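Local coordinates for Sn-glycerol-3-phosphate ABC transporter substrate-binding protein UspB (Mycobacterium tuberculosis, PDB 4MFI) that binds glycerophosphocholine specifically as the substrate-binding subunit of an ABC transporter, probably delivering it for import, at residues D133-D138 against C302-A307; P149-T154 against A337-Q342; G274-I279 against F285-A290; N332-A337 against V353-E358; G344-R349 against R369-Q374. All coordinates share one frame; numbering follows the deposited sequence.

Interaction 1 of 5, residues D133-D138 against C302-A307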
# COMPACT_ATOMS: atom_id res chain seq x y z
N ASP A 133 -12.61 -5.39 -2.54
CA ASP A 133 -12.24 -6.20 -3.70
C ASP A 133 -10.75 -6.15 -3.99
O ASP A 133 -10.10 -7.21 -4.12
CB ASP A 133 -13.01 -5.79 -4.96
CG ASP A 133 -14.47 -6.20 -4.92
OD1 ASP A 133 -14.85 -7.01 -4.05
OD2 ASP A 133 -15.24 -5.73 -5.79
N SER A 134 -10.19 -4.95 -4.09
CA SER A 134 -8.78 -4.81 -4.45
C SER A 134 -7.88 -5.37 -3.36
O SER A 134 -6.84 -5.95 -3.66
CB SER A 134 -8.41 -3.35 -4.74
OG SER A 134 -8.51 -2.57 -3.57
N LEU A 135 -8.29 -5.21 -2.10
CA LEU A 135 -7.43 -5.61 -0.99
C LEU A 135 -7.25 -7.12 -0.91
O LEU A 135 -6.19 -7.60 -0.52
CB LEU A 135 -7.93 -5.04 0.34
CG LEU A 135 -7.95 -3.51 0.45
CD1 LEU A 135 -8.41 -3.08 1.85
CD2 LEU A 135 -6.59 -2.91 0.12
N LEU A 136 -8.29 -7.87 -1.26
CA LEU A 136 -8.16 -9.32 -1.33
C LEU A 136 -7.48 -9.76 -2.63
O LEU A 136 -6.66 -10.69 -2.63
CB LEU A 136 -9.53 -9.99 -1.17
CG LEU A 136 -9.48 -11.52 -1.14
CD1 LEU A 136 -8.61 -12.02 0.00
CD2 LEU A 136 -10.88 -12.08 -1.03
N ALA A 137 -7.81 -9.08 -3.73
CA ALA A 137 -7.21 -9.38 -5.04
C ALA A 137 -5.70 -9.14 -5.05
O ALA A 137 -4.98 -9.71 -5.87
CB ALA A 137 -7.87 -8.56 -6.13
N ASP A 138 -5.22 -8.29 -4.14
CA ASP A 138 -3.79 -8.02 -4.01
C ASP A 138 -2.97 -9.29 -3.79
O ASP A 138 -1.78 -9.32 -4.11
CB ASP A 138 -3.52 -7.09 -2.81
CG ASP A 138 -3.91 -5.65 -3.07
OD1 ASP A 138 -3.82 -5.18 -4.23
OD2 ASP A 138 -4.30 -4.98 -2.09
N CYS A 302 -5.35 4.51 -8.54
CA CYS A 302 -4.83 4.60 -7.19
C CYS A 302 -4.48 3.19 -6.72
O CYS A 302 -5.35 2.33 -6.69
CB CYS A 302 -5.88 5.20 -6.26
SG CYS A 302 -5.30 5.42 -4.56
N PRO A 303 -3.22 2.96 -6.33
CA PRO A 303 -2.84 1.63 -5.85
C PRO A 303 -3.19 1.46 -4.39
O PRO A 303 -3.55 2.41 -3.69
CB PRO A 303 -1.31 1.64 -6.00
CG PRO A 303 -0.97 3.08 -5.71
CD PRO A 303 -2.07 3.88 -6.36
N THR A 304 -3.09 0.22 -3.92
CA THR A 304 -3.14 -0.05 -2.50
C THR A 304 -1.73 -0.37 -2.02
O THR A 304 -0.80 -0.49 -2.82
CB THR A 304 -4.05 -1.22 -2.21
OG1 THR A 304 -3.51 -2.36 -2.88
CG2 THR A 304 -5.45 -0.94 -2.74
N GLY A 305 -1.56 -0.50 -0.71
CA GLY A 305 -0.26 -0.77 -0.13
C GLY A 305 -0.41 -1.41 1.24
O GLY A 305 -1.52 -1.57 1.75
N GLY A 306 0.72 -1.77 1.84
CA GLY A 306 0.71 -2.36 3.17
C GLY A 306 0.93 -3.86 3.19
O GLY A 306 1.60 -4.40 2.31
N ALA A 307 0.36 -4.53 4.18
CA ALA A 307 0.69 -5.93 4.46
C ALA A 307 -0.51 -6.79 4.81
O ALA A 307 -1.53 -6.30 5.31
CB ALA A 307 1.72 -6.00 5.58

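Interaction 2 of 5, residues P149-T154 against A337-Q342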
# COMPACT_ATOMS: atom_id res chain seq x y z
N PRO A 149 -5.83 -9.37 3.61
CA PRO A 149 -5.39 -8.01 3.95
C PRO A 149 -5.55 -7.70 5.43
O PRO A 149 -6.54 -8.13 6.04
CB PRO A 149 -6.34 -7.12 3.13
CG PRO A 149 -7.56 -7.98 2.92
CD PRO A 149 -7.00 -9.37 2.72
N TYR A 150 -4.60 -6.96 6.00
CA TYR A 150 -4.57 -6.72 7.44
C TYR A 150 -4.28 -5.25 7.77
O TYR A 150 -5.10 -4.57 8.38
CB TYR A 150 -3.53 -7.63 8.08
CG TYR A 150 -3.30 -7.47 9.57
CD1 TYR A 150 -4.25 -7.90 10.49
CD2 TYR A 150 -2.10 -6.95 10.05
CE1 TYR A 150 -4.02 -7.80 11.86
CE2 TYR A 150 -1.86 -6.84 11.41
CZ TYR A 150 -2.82 -7.26 12.31
OH TYR A 150 -2.58 -7.17 13.66
N ALA A 151 -3.11 -4.77 7.36
CA ALA A 151 -2.69 -3.39 7.62
C ALA A 151 -2.49 -2.70 6.28
O ALA A 151 -1.39 -2.72 5.71
CB ALA A 151 -1.40 -3.37 8.43
N ARG A 152 -3.57 -2.13 5.75
CA ARG A 152 -3.59 -1.64 4.37
C ARG A 152 -3.74 -0.13 4.28
O ARG A 152 -4.38 0.49 5.12
CB ARG A 152 -4.71 -2.34 3.58
CG ARG A 152 -4.72 -3.88 3.70
CD ARG A 152 -3.36 -4.54 3.35
NE ARG A 152 -2.86 -3.96 2.11
CZ ARG A 152 -3.19 -4.36 0.89
NH1 ARG A 152 -3.92 -5.46 0.70
NH2 ARG A 152 -2.75 -3.67 -0.15
N SER A 153 -3.13 0.44 3.25
CA SER A 153 -3.11 1.88 3.03
C SER A 153 -3.29 2.15 1.54
O SER A 153 -3.24 1.22 0.73
CB SER A 153 -1.75 2.42 3.44
OG SER A 153 -0.75 1.77 2.67
N THR A 154 -3.50 3.41 1.19
CA THR A 154 -3.43 3.85 -0.20
C THR A 154 -2.77 5.22 -0.23
O THR A 154 -2.63 5.87 0.81
CB THR A 154 -4.82 4.02 -0.86
OG1 THR A 154 -5.44 5.21 -0.35
CG2 THR A 154 -5.72 2.81 -0.63
N ALA A 337 -12.47 -2.71 11.76
CA ALA A 337 -12.88 -1.35 12.12
C ALA A 337 -12.10 -0.88 13.34
O ALA A 337 -11.55 0.23 13.34
CB ALA A 337 -14.38 -1.29 12.38
N TYR A 338 -12.04 -1.72 14.36
CA TYR A 338 -11.26 -1.41 15.56
C TYR A 338 -9.79 -1.17 15.25
O TYR A 338 -9.20 -0.17 15.69
CB TYR A 338 -11.40 -2.53 16.61
CG TYR A 338 -10.44 -2.38 17.76
CD1 TYR A 338 -10.68 -1.46 18.78
CD2 TYR A 338 -9.29 -3.15 17.82
CE1 TYR A 338 -9.79 -1.32 19.83
CE2 TYR A 338 -8.40 -3.03 18.87
CZ TYR A 338 -8.65 -2.11 19.86
OH TYR A 338 -7.76 -1.98 20.90
N PHE A 339 -9.19 -2.07 14.48
CA PHE A 339 -7.78 -1.94 14.11
C PHE A 339 -7.54 -0.61 13.38
O PHE A 339 -6.57 0.10 13.67
CB PHE A 339 -7.34 -3.12 13.24
CG PHE A 339 -5.86 -3.20 13.03
CD1 PHE A 339 -5.02 -3.64 14.05
CD2 PHE A 339 -5.30 -2.88 11.80
CE1 PHE A 339 -3.65 -3.74 13.86
CE2 PHE A 339 -3.93 -2.97 11.60
CZ PHE A 339 -3.10 -3.40 12.63
N SER A 340 -8.43 -0.28 12.46
CA SER A 340 -8.36 0.97 11.71
C SER A 340 -8.42 2.19 12.63
O SER A 340 -7.63 3.12 12.49
CB SER A 340 -9.50 1.04 10.68
OG SER A 340 -9.51 2.29 10.02
N GLN A 341 -9.36 2.19 13.56
CA GLN A 341 -9.51 3.31 14.49
C GLN A 341 -8.28 3.50 15.37
O GLN A 341 -7.94 4.63 15.73
CB GLN A 341 -10.74 3.09 15.38
CG GLN A 341 -12.05 3.14 14.61
CD GLN A 341 -13.17 2.40 15.31
OE1 GLN A 341 -13.11 2.12 16.51
NE2 GLN A 341 -14.22 2.07 14.55
N GLN A 342 -7.61 2.40 15.69
CA GLN A 342 -6.45 2.45 16.57
C GLN A 342 -5.14 2.80 15.87
O GLN A 342 -4.22 3.33 16.50
CB GLN A 342 -6.29 1.12 17.31
CG GLN A 342 -7.41 0.81 18.28
CD GLN A 342 -7.54 1.87 19.35
OE1 GLN A 342 -6.56 2.24 20.00
NE2 GLN A 342 -8.75 2.39 19.53

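Interaction 3 of 5, residues G274-I279 against F285-A290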
# COMPACT_ATOMS: atom_id res chain seq x y z
N GLY A 274 -1.59 6.51 5.70
CA GLY A 274 -0.96 6.28 6.99
C GLY A 274 -0.37 7.52 7.62
O GLY A 274 -0.08 7.54 8.82
N SER A 275 -0.20 8.57 6.81
CA SER A 275 0.34 9.83 7.30
C SER A 275 -0.73 10.80 7.77
O SER A 275 -0.41 11.87 8.29
CB SER A 275 1.19 10.50 6.22
OG SER A 275 2.36 9.75 5.96
N LEU A 276 -2.00 10.43 7.59
CA LEU A 276 -3.10 11.35 7.89
C LEU A 276 -3.12 11.81 9.35
O LEU A 276 -3.25 13.01 9.62
CB LEU A 276 -4.45 10.74 7.49
CG LEU A 276 -5.71 11.58 7.74
CD1 LEU A 276 -5.62 12.94 7.06
CD2 LEU A 276 -6.96 10.84 7.29
N ALA A 277 -2.97 10.88 10.29
CA ALA A 277 -3.00 11.24 11.70
C ALA A 277 -1.87 12.21 12.07
O ALA A 277 -2.08 13.18 12.80
CB ALA A 277 -2.95 10.00 12.57
N GLY A 278 -0.67 11.94 11.55
CA GLY A 278 0.48 12.78 11.83
C GLY A 278 0.35 14.19 11.26
O GLY A 278 0.69 15.18 11.92
N ILE A 279 -0.13 14.27 10.02
CA ILE A 279 -0.37 15.57 9.40
C ILE A 279 -1.45 16.34 10.16
O ILE A 279 -1.31 17.54 10.40
CB ILE A 279 -0.74 15.39 7.91
CG1 ILE A 279 0.46 14.83 7.14
CG2 ILE A 279 -1.21 16.71 7.32
CD1 ILE A 279 0.13 14.32 5.75
N PHE A 285 -2.58 24.83 9.65
CA PHE A 285 -3.40 25.46 8.63
C PHE A 285 -4.51 24.48 8.25
O PHE A 285 -4.41 23.29 8.55
CB PHE A 285 -2.55 25.79 7.39
CG PHE A 285 -1.81 24.61 6.83
CD1 PHE A 285 -2.40 23.80 5.87
CD2 PHE A 285 -0.53 24.30 7.26
CE1 PHE A 285 -1.73 22.70 5.36
CE2 PHE A 285 0.14 23.20 6.75
CZ PHE A 285 -0.46 22.40 5.80
N ASP A 286 -5.55 24.98 7.61
CA ASP A 286 -6.65 24.13 7.16
C ASP A 286 -6.17 23.34 5.95
O ASP A 286 -5.64 23.92 4.99
CB ASP A 286 -7.85 24.99 6.78
CG ASP A 286 -9.12 24.19 6.57
OD1 ASP A 286 -9.15 22.99 6.92
OD2 ASP A 286 -10.10 24.77 6.06
N PHE A 287 -6.36 22.02 5.98
CA PHE A 287 -5.99 21.20 4.83
C PHE A 287 -7.11 20.26 4.43
O PHE A 287 -7.99 19.91 5.22
CB PHE A 287 -4.67 20.44 5.08
CG PHE A 287 -4.80 19.27 6.03
CD1 PHE A 287 -4.71 19.46 7.40
CD2 PHE A 287 -4.97 17.99 5.54
CE1 PHE A 287 -4.82 18.40 8.27
CE2 PHE A 287 -5.08 16.90 6.41
CZ PHE A 287 -5.00 17.11 7.77
N GLY A 288 -7.08 19.87 3.16
CA GLY A 288 -8.01 18.90 2.64
C GLY A 288 -7.32 17.59 2.26
O GLY A 288 -6.10 17.52 2.07
N ALA A 289 -8.13 16.55 2.19
CA ALA A 289 -7.72 15.28 1.63
C ALA A 289 -8.64 14.98 0.47
O ALA A 289 -9.84 15.22 0.55
CB ALA A 289 -7.81 14.18 2.67
N ALA A 290 -8.07 14.48 -0.62
CA ALA A 290 -8.81 14.16 -1.83
C ALA A 290 -8.33 12.82 -2.36
O ALA A 290 -7.16 12.44 -2.18
CB ALA A 290 -8.59 15.25 -2.87

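Interaction 4 of 5, residues N332-A337 against V353-E358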
# COMPACT_ATOMS: atom_id res chain seq x y z
N ASN A 332 -12.34 -9.57 10.74
CA ASN A 332 -13.79 -9.50 10.59
C ASN A 332 -14.25 -8.03 10.63
O ASN A 332 -13.44 -7.14 10.88
CB ASN A 332 -14.51 -10.47 11.57
CG ASN A 332 -14.65 -9.93 13.00
OD1 ASN A 332 -14.44 -8.75 13.27
ND2 ASN A 332 -15.05 -10.82 13.91
N PRO A 333 -15.53 -7.76 10.32
CA PRO A 333 -15.89 -6.34 10.18
C PRO A 333 -15.68 -5.49 11.44
O PRO A 333 -15.13 -4.39 11.36
CB PRO A 333 -17.37 -6.40 9.80
CG PRO A 333 -17.50 -7.69 9.07
CD PRO A 333 -16.59 -8.64 9.79
N THR A 334 -16.10 -6.01 12.59
CA THR A 334 -15.90 -5.34 13.87
C THR A 334 -14.42 -5.11 14.15
O THR A 334 -14.00 -4.02 14.57
CB THR A 334 -16.47 -6.22 15.02
OG1 THR A 334 -17.89 -6.32 14.88
CG2 THR A 334 -16.15 -5.63 16.37
N ASN A 335 -13.62 -6.13 13.91
CA ASN A 335 -12.23 -6.09 14.32
C ASN A 335 -11.34 -5.27 13.40
O ASN A 335 -10.41 -4.61 13.86
CB ASN A 335 -11.70 -7.51 14.52
CG ASN A 335 -12.32 -8.17 15.72
OD1 ASN A 335 -12.72 -7.50 16.67
ND2 ASN A 335 -12.41 -9.50 15.69
N THR A 336 -11.61 -5.31 12.10
CA THR A 336 -10.85 -4.45 11.19
C THR A 336 -11.22 -2.98 11.42
O THR A 336 -10.36 -2.10 11.32
CB THR A 336 -11.00 -4.86 9.70
OG1 THR A 336 -10.02 -4.16 8.92
CG2 THR A 336 -12.39 -4.54 9.16
N ALA A 337 -12.47 -2.71 11.76
CA ALA A 337 -12.88 -1.35 12.12
C ALA A 337 -12.10 -0.88 13.34
O ALA A 337 -11.55 0.23 13.34
CB ALA A 337 -14.38 -1.29 12.38
N VAL A 353 -18.27 -0.40 7.26
CA VAL A 353 -18.97 0.89 7.25
C VAL A 353 -20.27 0.84 8.05
O VAL A 353 -20.77 1.87 8.48
CB VAL A 353 -19.29 1.40 5.80
CG1 VAL A 353 -18.04 1.37 4.95
CG2 VAL A 353 -20.38 0.58 5.15
N ASP A 354 -20.81 -0.37 8.24
CA ASP A 354 -22.06 -0.54 8.97
C ASP A 354 -21.84 -0.80 10.46
O ASP A 354 -22.79 -0.91 11.24
CB ASP A 354 -22.89 -1.68 8.37
CG ASP A 354 -23.29 -1.42 6.93
OD1 ASP A 354 -23.60 -0.25 6.60
OD2 ASP A 354 -23.28 -2.37 6.12
N ASP A 355 -20.57 -0.90 10.86
CA ASP A 355 -20.22 -1.03 12.27
C ASP A 355 -20.55 0.26 13.01
O ASP A 355 -20.25 1.35 12.51
CB ASP A 355 -18.74 -1.38 12.42
CG ASP A 355 -18.29 -1.45 13.87
OD1 ASP A 355 -18.54 -2.48 14.54
OD2 ASP A 355 -17.67 -0.48 14.35
N ALA A 356 -21.17 0.15 14.18
CA ALA A 356 -21.62 1.32 14.93
C ALA A 356 -20.47 2.26 15.30
O ALA A 356 -20.56 3.47 15.11
CB ALA A 356 -22.39 0.89 16.17
N SER A 357 -19.39 1.69 15.84
CA SER A 357 -18.23 2.49 16.23
C SER A 357 -17.60 3.15 15.01
O SER A 357 -17.14 4.30 15.08
CB SER A 357 -17.20 1.63 16.96
OG SER A 357 -16.59 0.69 16.09
N GLU A 358 -17.57 2.43 13.89
CA GLU A 358 -17.01 2.98 12.66
C GLU A 358 -17.85 4.13 12.11
O GLU A 358 -17.30 5.11 11.62
CB GLU A 358 -16.85 1.88 11.60
CG GLU A 358 -16.19 2.34 10.30
CD GLU A 358 -14.73 2.74 10.47
OE1 GLU A 358 -14.13 2.44 11.53
OE2 GLU A 358 -14.19 3.36 9.53
O HOH W 1 -15.41 -1.89 16.11

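Interaction 5 of 5, residues G344-R349 against R369-Q374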
# COMPACT_ATOMS: atom_id res chain seq x y z
N GLY A 344 -4.85 3.83 12.06
CA GLY A 344 -4.86 4.65 10.86
C GLY A 344 -4.82 3.85 9.58
O GLY A 344 -4.94 4.42 8.49
N TYR A 345 -4.65 2.53 9.68
CA TYR A 345 -4.82 1.66 8.52
C TYR A 345 -6.30 1.62 8.15
O TYR A 345 -7.15 2.05 8.94
CB TYR A 345 -4.25 0.26 8.77
CG TYR A 345 -2.75 0.29 8.85
CD1 TYR A 345 -1.99 0.51 7.70
CD2 TYR A 345 -2.09 0.13 10.06
CE1 TYR A 345 -0.61 0.58 7.76
CE2 TYR A 345 -0.71 0.19 10.12
CZ TYR A 345 0.02 0.41 8.98
OH TYR A 345 1.40 0.48 9.04
N LEU A 346 -6.61 1.14 6.96
CA LEU A 346 -7.97 1.20 6.44
C LEU A 346 -8.74 -0.09 6.73
O LEU A 346 -8.17 -1.17 6.68
CB LEU A 346 -7.92 1.47 4.93
CG LEU A 346 -7.14 2.73 4.54
CD1 LEU A 346 -7.05 2.89 3.03
CD2 LEU A 346 -7.76 3.96 5.19
N PRO A 347 -10.05 0.02 7.03
CA PRO A 347 -10.84 -1.20 7.24
C PRO A 347 -10.83 -2.07 5.99
O PRO A 347 -11.00 -1.55 4.88
CB PRO A 347 -12.25 -0.66 7.52
CG PRO A 347 -12.06 0.77 7.93
CD PRO A 347 -10.85 1.25 7.19
N VAL A 348 -10.62 -3.37 6.15
CA VAL A 348 -10.45 -4.25 5.00
C VAL A 348 -11.74 -4.94 4.57
O VAL A 348 -11.75 -5.69 3.58
CB VAL A 348 -9.34 -5.30 5.24
CG1 VAL A 348 -8.05 -4.61 5.70
CG2 VAL A 348 -9.78 -6.35 6.26
N ARG A 349 -12.83 -4.68 5.29
CA ARG A 349 -14.13 -5.28 5.00
C ARG A 349 -15.11 -4.22 4.53
O ARG A 349 -15.19 -3.14 5.13
CB ARG A 349 -14.71 -5.95 6.26
CG ARG A 349 -13.88 -7.13 6.77
CD ARG A 349 -13.99 -8.34 5.86
NE ARG A 349 -15.32 -8.92 5.98
CZ ARG A 349 -15.60 -10.03 6.65
NH1 ARG A 349 -14.63 -10.71 7.27
NH2 ARG A 349 -16.84 -10.46 6.72
N ARG A 369 -13.01 9.50 6.13
CA ARG A 369 -14.04 9.06 5.18
C ARG A 369 -13.59 9.20 3.71
O ARG A 369 -13.92 8.35 2.88
CB ARG A 369 -15.38 9.78 5.40
CG ARG A 369 -16.55 9.06 4.72
CD ARG A 369 -17.81 9.90 4.64
NE ARG A 369 -18.37 10.24 5.95
CZ ARG A 369 -19.11 9.42 6.70
NH1 ARG A 369 -19.36 8.18 6.29
NH2 ARG A 369 -19.58 9.83 7.87
N VAL A 370 -12.84 10.25 3.39
CA VAL A 370 -12.27 10.36 2.04
C VAL A 370 -11.41 9.14 1.71
O VAL A 370 -11.54 8.53 0.64
CB VAL A 370 -11.44 11.65 1.86
CG1 VAL A 370 -10.66 11.62 0.54
CG2 VAL A 370 -12.34 12.87 1.94
N ALA A 371 -10.55 8.75 2.65
CA ALA A 371 -9.70 7.59 2.46
C ALA A 371 -10.52 6.31 2.29
O ALA A 371 -10.21 5.47 1.44
CB ALA A 371 -8.73 7.44 3.63
N LEU A 372 -11.58 6.17 3.09
CA LEU A 372 -12.50 5.05 2.99
C LEU A 372 -13.17 4.98 1.63
O LEU A 372 -13.23 3.92 1.00
CB LEU A 372 -13.61 5.22 4.02
CG LEU A 372 -13.44 4.60 5.39
CD1 LEU A 372 -14.74 3.92 5.79
CD2 LEU A 372 -12.35 3.59 5.31
N ASP A 373 -13.69 6.12 1.19
CA ASP A 373 -14.49 6.17 -0.03
C ASP A 373 -13.69 5.91 -1.29
O ASP A 373 -14.25 5.56 -2.32
CB ASP A 373 -15.23 7.51 -0.12
CG ASP A 373 -16.33 7.64 0.92
OD1 ASP A 373 -16.74 6.62 1.51
OD2 ASP A 373 -16.80 8.78 1.15
N GLN A 374 -12.37 6.05 -1.20
CA GLN A 374 -11.53 5.77 -2.36
C GLN A 374 -11.31 4.26 -2.58
O GLN A 374 -10.94 3.85 -3.68
CB GLN A 374 -10.18 6.49 -2.24
CG GLN A 374 -9.37 6.44 -3.53
CD GLN A 374 -8.08 7.24 -3.50
OE1 GLN A 374 -7.65 7.73 -4.54
NE2 GLN A 374 -7.46 7.37 -2.33

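Interaction 1 of 5, residues D133-D138 against C302-A307
Asp138 OD2 is gripped by two groups: it accepts a hydrogen bond of 2.8 Å from Thr304 OG1 and forms a salt bridge with Arg152 NH2. The threonine hydroxyl reaches the carboxylate on its syn side, 28° out of plane, and the two side chains come at each other from opposite directions. Thr304 directs its hydroxyl to the aspartate by setting OG1 between its backbone N and carbonyl carbon (chi1 61°). That torsion also puts the methyl toward helix 133-137, where Thr304 CG2 lies 3.7 Å from Leu135 CD2 and 3.6 Å from Ser134 OG. One side chain therefore meets an apolar branch with its methyl and an anion with its hydroxyl. The serine hydroxyl has its own polar partner in Thr378 OG1, so its meeting with the methyl is simple van der Waals contact. The site is buried, and the guanidinium of Arg152 would be expected to offset the negative charge of Asp138. Arg152 NE also bonds to Gly305 O, which ties the same arginine to the chain just after Thr304. The contact thus joins helix 133-137 and the residue that follows it to the loop leading into strand 307-310, beside strand 144-160 of the mixed beta-sheet, in the alpha/beta fold of an extracellular solute-binding protein.

Interaction 2 of 5, residues P149-T154 against A337-Q342
Two aromatic rings, Tyr150 and Phe339, meet at an intermediate tilt that is neither a stack nor edge-to-face: their planes stand at 35° with centroids 4.7 Å apart. Phe339 CE2 lies over one face of the tyrosine ring, while the outer end of that ring leans on the phenylalanine, Tyr150 OH coming 3.6 Å from Phe339 CE1 and Tyr150 CE2 3.9 Å from Phe339 CZ. The side chains as a whole cross at about a right angle. Phe339 holds CG anti to its backbone N (chi1 -169°), which sends the ring out from helix 333-343 to the strand. Ala151 CB sits at the edge of the Phe339 ring, near its plane, 4.1 Å from Phe339 CE2. The backbone takes part as well, with Tyr150 O 3.8 Å from Phe339 CE2. The tyrosine hydroxyl is anchored beyond the pair by a hydrogen bond with Glu53 OE2, which should restrain how its ring lies against Phe339; Leu56 of helix 50-63 and Tyr345 also touch the phenylalanine. The contact is buried and made by van der Waals packing, largely of ring carbons, with the tyrosine's two oxygens also against Phe339. It packs a helix against strand 144-160 at the point where the strand changes course, with Tyr150 and Ala151 both facing Ala307 as a classic beta bulge.

Interaction 3 of 5, residues G274-I279 against F285-A290
Leu276 and Ile279 pack on Phe287 within a beta-alpha-beta crossover: helix 276-282 connects strand 268-272 to strand 287-290, and both strands pair antiparallel with strand 144-160 of the mixed sheet. Such a connection lays the helix against the sheet, and here one phenylalanine ring of the second strand receives two residues of the helix. The residues are three apart, so both emerge on the same side of the helix. Ile279 supplies the methyl that covers the ring. Its CG2 stands 4.0 Å from the centroid of the Phe287 ring, only 17° off the ring normal, in a CH-pi contact shifted a little to the rim, and its nearest ring atom is Phe287 CZ at 3.8 Å. With CG1 beside the backbone N (chi1 -66°), CG2 of Ile279 stands anti to that N and points over the ring. Phe287 itself projects toward the helix, with CG between its backbone N and carbonyl carbon (chi1 74°). Neighbouring side chains add to the group: Phe261 of helix 257-262 touches both Ile279 and Phe287, and Tyr158 of strand 144-160 touches Leu276 and Ile279. Arg367 makes a cation-pi contact with the Phe287 ring, and its NH2 also bonds to Phe287 O, so it engages this residue by both ring and backbone. Leu276 comes from another direction, its CD1 at the ring edge, near the plane, 4.0 Å from Phe287 CE2.

Interaction 4 of 5, residues N332-A337 against V353-E358
Ala337 CB packs against two acidic side chains, 3.8 Å from Glu358 OE1 and 3.9 Å from Asp355 OD2, and this is the buried part of the contact. The methyl also lies 4.1 Å from Glu358 CB, so the alanine rests against the base of the glutamate as well as its carboxylate. Glu358 folds back at chi2 (66°), which brings its carboxylate round beside the alanine, and OE1 is held by a hydrogen bond with Gln341 NE2, one turn further along helix 333-343. Each segment begins a helix with an N-cap. Asp355 OD2 accepts from Glu358 N at 2.9 Å, the amide coming on the anti side of the carboxylate and 19° out of its plane; Asn332 OD1 accepts from Asn335 N at 2.8 Å, with a C=O...N angle of 173°, so that the amide N lies nearly in line with the carbonyl. The cap of the second helix thus lies against the first turn of the other. Toward solvent the fit is looser. Exposed Thr334 crosses Asp355 at about a right angle, and Thr334 OG1 comes no nearer than 3.9 Å to Asp355 OD1. Here a water spans the gap instead, donating to Thr334 O at 3.0 Å and to Ser357 OG at 2.8 Å, while the serine hydroxyl is also bonded with Gln341 NE2.

Interaction 5 of 5, residues G344-R349 against R369-Q374
Pro347 and Leu372 make the closest approach, Pro347 CD to Leu372 CD2 at 3.4 Å, tighter than usual carbon contact. The leucine torsions are far from staggered (chi1 -92°, chi2 -136°), so the exact place of that methyl is doubtful, though the proline ring and the leucine cross at about a right angle. Leu372 CD2 also reaches Pro347 CG at 3.9 Å. Beside this pair, Leu346 CD2 lies 3.9 Å from Ala371 CB, an apolar contact of ordinary length in which the leucine points at the small residue of the helix. Around these four, the next shell is supplied by neighbouring helices and the sheet. Glu358 touches both Pro347 and Leu372, Leu362 backs Leu372, and Ser340 of helix 333-343 touches Pro347. Leu346 rests on Thr154, and its backbone bonds with Arg152 of strand 144-160, which fixes the loop beside the sheet. Farther out, Val348 N is taken by Thr336 OG1, and the side chain of Gln374 bonds with Pro155 O and Leu292 N. The loop begins at Gly344, whose positive phi (93°) lets the chain leave helix 333-343. From there the loop runs between strand 144-160 and helix 366-374, joining the sheet to the covering helices in this alpha/beta solute-binding fold.

In the fold
Interactions 1, 2 and 5 lie together at strand 144-160, centres about 8 to 12 Å apart: Arg152 of interaction 2 bonds to Gly305 of interaction 1 and Leu346 of interaction 5. Interaction 4 shares helix 333-343 and Ala337 with interaction 2 (centres about 11 Å apart) and meets interaction 5 through Thr336 and Val348. Interaction 3 is further out on strand 287-290, a neighbour of strand 144-160, its centre about 17 Å from that of interaction 2. Along the chain 1 and 2 cross, as do 2 and 4, and 4 and 5, whereas 3 closes locally within the spans of 1 and 2. Interactions 1 and 2 bring sequence-distant segments to the mixed sheet; 3, 4 and 5 are shorter-range closures, 4 between helices.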